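Local structure of biuret hydrolase (Pseudomonas sp., 6C62) at residues A[11-22]-A[46-57]; A[102-110]-A[222-230]. The protein hydrolyses 1-carboxybiuret to urea-1,3-dicarboxylate and ammonia in the bacterial breakdown of atrazine, as a member of the amidase family. All blocks are in the same frame, centred on the assembly; numbering follows the deposited sequence. Where two conformers were deposited one is given.

Contact 1: residues A[11-22]-A[46-57]; sequences ASGRTSARDVCE and ARAEADAIDVRR
Asp54 points its carboxylate at the start of helix 17-35 and takes two backbone N-H groups, one on each oxygen: Ala17 N to OD1 at 2.7 Å and Arg18 N to OD2 at 3.0 Å, both on the syn lone pairs. These first-turn amides have no helical acceptor, and the positive end of the helix dipole would probably stabilise the negative charge. Ser16 is the N-cap, its OG accepting from Asp19 N. Farther along, NE and NH2 of Arg57 converge on Ala11 O, each at 3.0 Å, while Gly13 CA of the Schellman turn lies over the guanidinium face.

Short side chains let the helices approach to 8.2 Å in a nearly antiparallel pair (155°): Cys21 CB and Ala50 CB are 3.8 Å apart, and Ala17 CB rests on Ile53 CG2. Helix 43-58 rests through Ala46 on Val113 and Leu115 of strand 113-118, near one end of the mixed amidase sheet.

Along one flank, Arg18, Glu22, Arg47 and Asp51 form a salt-bridge network. Bent at chi2 (62°), Arg18 sends NH2 to Asp51 OD1 at 2.9 Å and turns its NE-NH1 side to Glu22 OE2, with Arg47 CB over its face. Arg47 meets Glu22 nearly coplanar, NE to OE2 at 2.8 Å and NH2 to OE1. Were Arg18 replaced by an alanine, Asp51 would probably lose its mate across the contact and Glu22 keep only Arg47 within this network.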
loop_
_atom_site.group_PDB
_atom_site.type_symbol
_atom_site.label_atom_id
_atom_site.label_comp_id
_atom_site.label_asym_id
_atom_site.label_seq_id
_atom_site.Cartn_x
_atom_site.Cartn_y
_atom_site.Cartn_z
ATOM N N ALA A 11 26.786 -36.992 6.977
ATOM C CA ALA A 11 26.438 -37.803 5.799
ATOM C C ALA A 11 27.331 -39.059 5.659
ATOM O O ALA A 11 26.849 -40.137 5.430
ATOM C CB ALA A 11 26.486 -36.957 4.510
ATOM N N SER A 12 28.609 -38.882 5.840
ATOM C CA SER A 12 29.608 -39.956 5.712
ATOM C C SER A 12 29.706 -40.884 6.947
ATOM O O SER A 12 30.427 -41.864 6.896
ATOM C CB SER A 12 30.981 -39.365 5.449
ATOM O OG SER A 12 31.592 -38.877 6.689
ATOM N N GLY A 13 29.018 -40.589 8.051
ATOM C CA GLY A 13 29.098 -41.441 9.227
ATOM C C GLY A 13 30.302 -41.248 10.107
ATOM O O GLY A 13 30.460 -41.981 11.057
ATOM N N ARG A 14 31.139 -40.248 9.821
ATOM C CA ARG A 14 32.241 -39.906 10.717
ATOM C C ARG A 14 31.764 -39.394 12.085
ATOM O O ARG A 14 32.402 -39.641 13.108
ATOM C CB ARG A 14 33.160 -38.846 10.117
ATOM C CG ARG A 14 34.183 -38.289 11.154
ATOM C CD ARG A 14 34.945 -37.007 10.727
ATOM N NE ARG A 14 34.044 -35.857 10.612
ATOM C CZ ARG A 14 33.622 -35.156 11.655
ATOM N NH1 ARG A 14 34.083 -35.449 12.869
ATOM N NH2 ARG A 14 32.771 -34.163 11.489
ATOM N N THR A 15 30.648 -38.684 12.109
ATOM C CA THR A 15 30.110 -38.283 13.384
ATOM C C THR A 15 28.604 -38.463 13.323
ATOM O O THR A 15 27.983 -38.303 12.258
ATOM C CB THR A 15 30.514 -36.828 13.723
ATOM O OG1 THR A 15 30.006 -36.420 15.007
ATOM C CG2 THR A 15 29.968 -35.929 12.677
ATOM N N SER A 16 27.985 -38.792 14.458
ATOM C CA SER A 16 26.561 -38.831 14.537
ATOM C C SER A 16 25.991 -37.404 14.659
ATOM O O SER A 16 26.653 -36.471 15.162
ATOM C CB SER A 16 26.115 -39.687 15.701
ATOM O OG SER A 16 26.311 -39.048 16.948
ATOM N N ALA A 17 24.759 -37.249 14.204
ATOM C CA ALA A 17 24.066 -35.982 14.373
ATOM C C ALA A 17 23.887 -35.658 15.856
ATOM O O ALA A 17 23.994 -34.495 16.297
ATOM C CB ALA A 17 22.724 -35.996 13.636
ATOM N N ARG A 18 23.586 -36.680 16.644
ATOM C CA ARG A 18 23.440 -36.478 18.074
ATOM C C ARG A 18 24.744 -35.948 18.695
ATOM O O ARG A 18 24.689 -35.056 19.552
ATOM C CB ARG A 18 22.956 -37.767 18.760
ATOM C CG ARG A 18 22.780 -37.712 20.274
ATOM C CD ARG A 18 21.705 -36.680 20.602
ATOM N NE ARG A 18 21.493 -36.552 22.029
ATOM C CZ ARG A 18 20.720 -37.322 22.778
ATOM N NH1 ARG A 18 20.663 -37.090 24.099
ATOM N NH2 ARG A 18 19.987 -38.295 22.249
ATOM N N ASP A 19 25.896 -36.472 18.300
ATOM C CA ASP A 19 27.178 -35.908 18.818
ATOM C C ASP A 19 27.423 -34.458 18.415
ATOM O O ASP A 19 27.964 -33.663 19.199
ATOM C CB ASP A 19 28.398 -36.740 18.343
ATOM C CG ASP A 19 28.543 -38.088 19.087
ATOM O OD1 ASP A 19 27.860 -38.316 20.102
ATOM O OD2 ASP A 19 29.374 -38.912 18.648
ATOM N N VAL A 20 27.068 -34.126 17.182
ATOM C CA VAL A 20 27.165 -32.754 16.693
ATOM C C VAL A 20 26.262 -31.815 17.500
ATOM O O VAL A 20 26.688 -30.735 17.898
ATOM C CB VAL A 20 26.844 -32.660 15.187
ATOM C CG1 VAL A 20 26.712 -31.205 14.749
ATOM C CG2 VAL A 20 27.982 -33.304 14.404
ATOM N N CYS A 21 25.032 -32.258 17.760
ATOM C CA CYS A 21 24.109 -31.529 18.621
ATOM C C CYS A 21 24.648 -31.308 20.071
ATOM O O CYS A 21 24.621 -30.169 20.624
ATOM C CB CYS A 21 22.771 -32.313 18.656
ATOM S SG CYS A 21 21.591 -31.621 19.782
ATOM N N GLU A 22 25.144 -32.382 20.689
ATOM C CA GLU A 22 25.714 -32.284 22.030
ATOM C C GLU A 22 26.956 -31.351 22.101
ATOM O O GLU A 22 27.077 -30.597 23.054
ATOM C CB GLU A 22 26.101 -33.668 22.565
ATOM C CG GLU A 22 24.960 -34.653 22.795
ATOM C CD GLU A 22 23.899 -34.160 23.769
ATOM O OE1 GLU A 22 24.217 -33.344 24.662
ATOM O OE2 GLU A 22 22.740 -34.594 23.652
ATOM N N ALA A 46 16.033 -30.345 20.102
ATOM C CA ALA A 46 17.263 -30.540 19.394
ATOM C C ALA A 46 17.695 -31.994 19.415
ATOM O O ALA A 46 18.132 -32.528 18.405
ATOM C CB ALA A 46 18.344 -29.701 20.007
ATOM N N ARG A 47 17.634 -32.602 20.596
ATOM C CA ARG A 47 18.086 -33.966 20.728
ATOM C C ARG A 47 17.191 -34.928 19.929
ATOM O O ARG A 47 17.732 -35.855 19.326
ATOM C CB ARG A 47 18.169 -34.412 22.196
ATOM C CG ARG A 47 19.311 -33.736 22.896
ATOM C CD ARG A 47 19.266 -33.862 24.417
ATOM N NE ARG A 47 20.546 -33.499 25.009
ATOM C CZ ARG A 47 20.721 -33.114 26.268
ATOM N NH1 ARG A 47 19.689 -33.040 27.107
ATOM N NH2 ARG A 47 21.924 -32.802 26.685
ATOM N N ALA A 48 15.879 -34.693 19.930
ATOM C CA ALA A 48 14.959 -35.563 19.172
ATOM C C ALA A 48 15.159 -35.372 17.672
ATOM O O ALA A 48 15.096 -36.366 16.928
ATOM C CB ALA A 48 13.519 -35.301 19.517
ATOM N N GLU A 49 15.420 -34.141 17.211
ATOM C CA GLU A 49 15.702 -33.909 15.793
ATOM C C GLU A 49 16.975 -34.594 15.308
ATOM O O GLU A 49 16.996 -35.214 14.209
ATOM C CB GLU A 49 15.699 -32.417 15.420
ATOM C CG GLU A 49 14.288 -31.801 15.372
ATOM C CD GLU A 49 14.259 -30.246 15.199
ATOM O OE1 GLU A 49 15.293 -29.551 15.397
ATOM O OE2 GLU A 49 13.169 -29.673 14.921
ATOM N N ALA A 50 18.023 -34.480 16.121
ATOM C CA ALA A 50 19.316 -35.098 15.817
ATOM C C ALA A 50 19.162 -36.640 15.807
ATOM O O ALA A 50 19.630 -37.334 14.843
ATOM C CB ALA A 50 20.369 -34.642 16.822
ATOM N N ASP A 51 18.497 -37.158 16.833
ATOM C CA ASP A 51 18.196 -38.583 16.879
ATOM C C ASP A 51 17.477 -39.088 15.587
ATOM O O ASP A 51 17.803 -40.151 15.044
ATOM C CB ASP A 51 17.354 -38.923 18.083
ATOM C CG ASP A 51 18.187 -39.014 19.418
ATOM O OD1 ASP A 51 19.472 -38.876 19.460
ATOM O OD2 ASP A 51 17.524 -39.264 20.471
ATOM N N ALA A 52 16.483 -38.338 15.138
ATOM C CA ALA A 52 15.725 -38.705 13.931
ATOM C C ALA A 52 16.582 -38.754 12.670
ATOM O O ALA A 52 16.377 -39.604 11.804
ATOM C CB ALA A 52 14.506 -37.790 13.739
ATOM N N ILE A 53 17.520 -37.824 12.527
ATOM C CA ILE A 53 18.466 -37.858 11.416
ATOM C C ILE A 53 19.347 -39.145 11.498
ATOM O O ILE A 53 19.565 -39.817 10.472
ATOM C CB ILE A 53 19.396 -36.612 11.418
ATOM C CG1 ILE A 53 18.622 -35.312 11.128
ATOM C CG2 ILE A 53 20.577 -36.777 10.444
ATOM C CD1 ILE A 53 17.957 -35.276 9.785
ATOM N N ASP A 54 19.860 -39.482 12.682
ATOM C CA ASP A 54 20.654 -40.721 12.844
ATOM C C ASP A 54 19.809 -41.975 12.495
ATOM O O ASP A 54 20.285 -42.858 11.792
ATOM C CB ASP A 54 21.298 -40.863 14.235
ATOM C CG ASP A 54 22.339 -39.737 14.545
ATOM O OD1 ASP A 54 23.081 -39.304 13.563
ATOM O OD2 ASP A 54 22.376 -39.256 15.773
ATOM N N VAL A 55 18.542 -42.003 12.872
ATOM C CA VAL A 55 17.666 -43.103 12.446
ATOM C C VAL A 55 17.548 -43.213 10.911
ATOM O O VAL A 55 17.667 -44.351 10.368
ATOM C CB VAL A 55 16.296 -43.032 13.135
ATOM C CG1 VAL A 55 15.188 -43.859 12.432
ATOM C CG2 VAL A 55 16.478 -43.397 14.599
ATOM N N ARG A 56 17.368 -42.079 10.223
ATOM C CA ARG A 56 17.265 -42.098 8.792
ATOM C C ARG A 56 18.529 -42.573 8.109
ATOM O O ARG A 56 18.504 -43.336 7.113
ATOM C CB ARG A 56 16.846 -40.715 8.225
ATOM C CG ARG A 56 15.404 -40.372 8.590
ATOM C CD ARG A 56 15.048 -38.900 8.433
ATOM N NE ARG A 56 14.874 -38.567 7.037
ATOM C CZ ARG A 56 14.706 -37.320 6.588
ATOM N NH1 ARG A 56 14.687 -36.294 7.434
ATOM N NH2 ARG A 56 14.555 -37.102 5.287
ATOM N N ARG A 57 19.649 -42.064 8.591
ATOM C CA ARG A 57 20.953 -42.486 8.069
ATOM C C ARG A 57 21.175 -43.989 8.240
ATOM O O ARG A 57 21.590 -44.635 7.295
ATOM C CB ARG A 57 22.104 -41.738 8.736
ATOM C CG ARG A 57 23.369 -41.880 7.936
ATOM C CD ARG A 57 24.613 -41.473 8.676
ATOM N NE ARG A 57 25.681 -41.691 7.712
ATOM C CZ ARG A 57 26.297 -42.849 7.462
ATOM N NH1 ARG A 57 26.069 -43.932 8.210
ATOM N NH2 ARG A 57 27.178 -42.904 6.466
#

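Contact 2: residues A[102-110]-A[222-230]; sequences VLVQRLKAA and AYDAMQGPD
Ala222 opens the contact marginally from the last turn of helix 216-226, its O 4.2 Å from Leu107 CD2. One turn on, Ala225 sets its methyl 3.8 Å from Ala110 CB, and two such small residues suit helices crossing at 109° with axes 8.8 Å apart. A water donates to both Ala225 O and Arg106 O, joining the two backbones. Met226 lays its flexible chain across Leu107 and Leu103: CG lies 3.8 Å from Leu107 CD2, and an extended chi2 (-167°) carries SD out to Leu103 CB and CD1.

Beyond Met226 the helix ends, and Arg106, extended from CG to NE, gathers the carbonyls there. Its NH1 donates to Met226 O at 3.0 Å and, almost straight (171°), to Gly228 O at 2.9 Å; NH2 donates to Pro229 O at 3.0 Å. Each donor stands above its carbonyl plane. Gly228 adopts backbone angles that would jam a CB against the preceding carbonyl oxygen. Asp230 OD2 lies 3.6 Å from Val102 CG2 and is also hydrogen-bonded to Ser195 OG and salt-bridged to Arg197. Both helices cross over Leu167 of strand 165-170, in the layer flanking the sheet of the alpha/beta amidase fold, an arginine tying down the exit of one.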
loop_
_atom_site.group_PDB
_atom_site.type_symbol
_atom_site.label_atom_id
_atom_site.label_comp_id
_atom_site.label_asym_id
_atom_site.label_seq_id
_atom_site.Cartn_x
_atom_site.Cartn_y
_atom_site.Cartn_z
ATOM N N VAL A 102 7.195 -20.548 9.189
ATOM C CA VAL A 102 7.439 -21.263 7.929
ATOM C C VAL A 102 8.918 -21.481 7.628
ATOM O O VAL A 102 9.287 -22.556 7.187
ATOM C CB VAL A 102 6.708 -20.524 6.753
ATOM C CG1 VAL A 102 7.102 -21.072 5.424
ATOM C CG2 VAL A 102 5.191 -20.669 6.958
ATOM N N LEU A 103 9.784 -20.473 7.838
ATOM C CA LEU A 103 11.175 -20.703 7.555
ATOM C C LEU A 103 11.845 -21.780 8.448
ATOM O O LEU A 103 12.728 -22.551 7.963
ATOM C CB LEU A 103 11.989 -19.410 7.627
ATOM C CG LEU A 103 11.541 -18.294 6.709
ATOM C CD1 LEU A 103 12.555 -17.208 6.728
ATOM C CD2 LEU A 103 11.325 -18.816 5.287
ATOM N N VAL A 104 11.412 -21.839 9.710
ATOM C CA VAL A 104 11.836 -22.891 10.626
ATOM C C VAL A 104 11.361 -24.258 10.131
ATOM O O VAL A 104 12.168 -25.216 10.118
ATOM C CB VAL A 104 11.366 -22.606 12.067
ATOM C CG1 VAL A 104 11.656 -23.805 12.983
ATOM C CG2 VAL A 104 11.986 -21.315 12.583
ATOM N N GLN A 105 10.091 -24.352 9.703
ATOM C CA GLN A 105 9.539 -25.598 9.119
ATOM C C GLN A 105 10.362 -26.057 7.921
ATOM O O GLN A 105 10.646 -27.232 7.783
ATOM C CB GLN A 105 8.084 -25.451 8.645
ATOM C CG GLN A 105 7.040 -25.043 9.713
ATOM C CD GLN A 105 5.596 -24.694 9.204
ATOM O OE1 GLN A 105 5.235 -24.825 7.990
ATOM N NE2 GLN A 105 4.785 -24.156 10.152
ATOM N N ARG A 106 10.762 -25.121 7.058
ATOM C CA ARG A 106 11.578 -25.475 5.874
ATOM C C ARG A 106 13.000 -25.942 6.235
ATOM O O ARG A 106 13.517 -26.889 5.614
ATOM C CB ARG A 106 11.523 -24.340 4.860
ATOM C CG ARG A 106 10.132 -24.264 4.269
ATOM C CD ARG A 106 9.970 -23.211 3.228
ATOM N NE ARG A 106 8.574 -23.046 2.832
ATOM C CZ ARG A 106 8.198 -22.153 1.912
ATOM N NH1 ARG A 106 9.081 -21.352 1.331
ATOM N NH2 ARG A 106 6.917 -22.021 1.587
ATOM N N LEU A 107 13.608 -25.325 7.260
ATOM C CA LEU A 107 14.923 -25.749 7.691
ATOM C C LEU A 107 14.829 -27.141 8.320
ATOM O O LEU A 107 15.661 -27.988 8.094
ATOM C CB LEU A 107 15.584 -24.756 8.642
ATOM C CG LEU A 107 16.055 -23.437 7.966
ATOM C CD1 LEU A 107 16.576 -22.478 9.049
ATOM C CD2 LEU A 107 17.072 -23.648 6.886
ATOM N N LYS A 108 13.815 -27.346 9.148
ATOM C CA LYS A 108 13.531 -28.645 9.741
ATOM C C LYS A 108 13.377 -29.755 8.642
ATOM O O LYS A 108 14.006 -30.802 8.759
ATOM C CB LYS A 108 12.293 -28.583 10.619
ATOM C CG LYS A 108 11.912 -29.930 11.150
ATOM C CD LYS A 108 10.771 -29.861 12.137
ATOM C CE LYS A 108 9.792 -31.021 11.938
ATOM N NZ LYS A 108 9.638 -32.059 13.037
ATOM N N ALA A 109 12.589 -29.480 7.600
ATOM C CA ALA A 109 12.395 -30.399 6.463
ATOM C C ALA A 109 13.707 -30.683 5.750
ATOM O O ALA A 109 13.846 -31.734 5.174
ATOM C CB ALA A 109 11.358 -29.868 5.442
ATOM N N ALA A 110 14.635 -29.717 5.716
ATOM C CA ALA A 110 15.929 -29.951 5.142
ATOM C C ALA A 110 16.909 -30.694 6.089
ATOM O O ALA A 110 18.021 -30.950 5.703
ATOM C CB ALA A 110 16.539 -28.623 4.695
ATOM N N ALA A 222 21.214 -22.631 3.092
ATOM C CA ALA A 222 20.074 -22.299 3.959
ATOM C C ALA A 222 19.017 -21.559 3.141
ATOM O O ALA A 222 17.833 -21.842 3.224
ATOM C CB ALA A 222 20.557 -21.469 5.119
ATOM N N TYR A 223 19.483 -20.602 2.341
ATOM C CA TYR A 223 18.620 -19.865 1.404
ATOM C C TYR A 223 17.870 -20.821 0.470
ATOM O O TYR A 223 16.653 -20.762 0.382
ATOM C CB TYR A 223 19.442 -18.852 0.637
ATOM C CG TYR A 223 18.771 -18.183 -0.526
ATOM C CD1 TYR A 223 17.573 -17.529 -0.373
ATOM C CD2 TYR A 223 19.329 -18.230 -1.794
ATOM C CE1 TYR A 223 16.941 -16.908 -1.467
ATOM C CE2 TYR A 223 18.772 -17.567 -2.873
ATOM C CZ TYR A 223 17.532 -16.931 -2.702
ATOM O OH TYR A 223 16.919 -16.344 -3.758
ATOM N N ASP A 224 18.561 -21.744 -0.171
ATOM C CA ASP A 224 17.844 -22.747 -1.035
ATOM C C ASP A 224 16.799 -23.590 -0.304
ATOM O O ASP A 224 15.665 -23.717 -0.769
ATOM C CB ASP A 224 18.814 -23.649 -1.781
ATOM C CG ASP A 224 19.525 -22.911 -2.961
ATOM O OD1 ASP A 224 19.367 -21.616 -3.126
ATOM O OD2 ASP A 224 20.296 -23.624 -3.688
ATOM N N ALA A 225 17.123 -24.011 0.904
ATOM C CA ALA A 225 16.187 -24.751 1.736
ATOM C C ALA A 225 14.915 -23.976 2.101
ATOM O O ALA A 225 13.825 -24.587 2.217
ATOM C CB ALA A 225 16.911 -25.224 3.009
ATOM N N MET A 226 15.060 -22.664 2.265
ATOM C CA MET A 226 13.981 -21.797 2.732
ATOM C C MET A 226 13.059 -21.204 1.605
ATOM O O MET A 226 11.971 -20.732 1.846
ATOM C CB MET A 226 14.626 -20.661 3.520
ATOM C CG MET A 226 15.137 -21.150 4.842
ATOM S SD MET A 226 15.563 -19.771 5.961
ATOM C CE MET A 226 17.000 -19.114 5.150
ATOM N N GLN A 227 13.541 -21.266 0.388
ATOM C CA GLN A 227 12.849 -20.676 -0.764
ATOM C C GLN A 227 11.551 -21.381 -1.106
ATOM O O GLN A 227 11.430 -22.579 -0.875
ATOM C CB GLN A 227 13.716 -20.761 -2.000
ATOM C CG GLN A 227 14.804 -19.713 -2.152
ATOM C CD GLN A 227 15.356 -19.750 -3.571
ATOM O OE1 GLN A 227 14.616 -19.507 -4.497
ATOM N NE2 GLN A 227 16.651 -20.069 -3.728
ATOM N N GLY A 228 10.595 -20.641 -1.664
ATOM C CA GLY A 228 9.369 -21.237 -2.155
ATOM C C GLY A 228 8.187 -20.324 -1.887
ATOM O O GLY A 228 8.143 -19.654 -0.839
ATOM N N PRO A 229 7.203 -20.336 -2.789
ATOM C CA PRO A 229 5.972 -19.572 -2.558
ATOM C C PRO A 229 5.246 -20.002 -1.307
ATOM O O PRO A 229 5.416 -21.109 -0.846
ATOM C CB PRO A 229 5.105 -19.856 -3.795
ATOM C CG PRO A 229 5.678 -21.082 -4.401
ATOM C CD PRO A 229 7.106 -21.213 -3.990
ATOM N N ASP A 230 4.520 -19.071 -0.707
ATOM C CA ASP A 230 3.672 -19.338 0.414
ATOM C C ASP A 230 2.419 -18.481 0.209
ATOM O O ASP A 230 2.392 -17.275 0.582
ATOM C CB ASP A 230 4.385 -18.928 1.686
ATOM C CG ASP A 230 3.548 -19.192 2.934
ATOM O OD1 ASP A 230 2.426 -19.744 2.795
ATOM O OD2 ASP A 230 4.024 -18.853 4.055
HETATM O O HOH W 1 13.401 -27.179 3.028
#

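Overall arrangement
Contact 1 closes along the chain before contact 2 opens, and their centres lie about 20 Å apart on the same side of the chain's centre. Helix 43-58 joins them: one side pairs with residues 11-22, while Arg45 and Glu49 meet helix 102-109, Glu49 OE2 coming within 3.7 Å of Lys108 CD. Contact 1 is peripheral, its centre about 27 Å from the centre of the chain and away from the active site. The centre of contact 2, about 16 Å from it, is deeper; the side chain of Leu103 is about 10 Å from that of Lys74, probably part of the charge relay system, as in related amidases. Val104 and Leu107 pack against strand 70-74, which ends at that lysine.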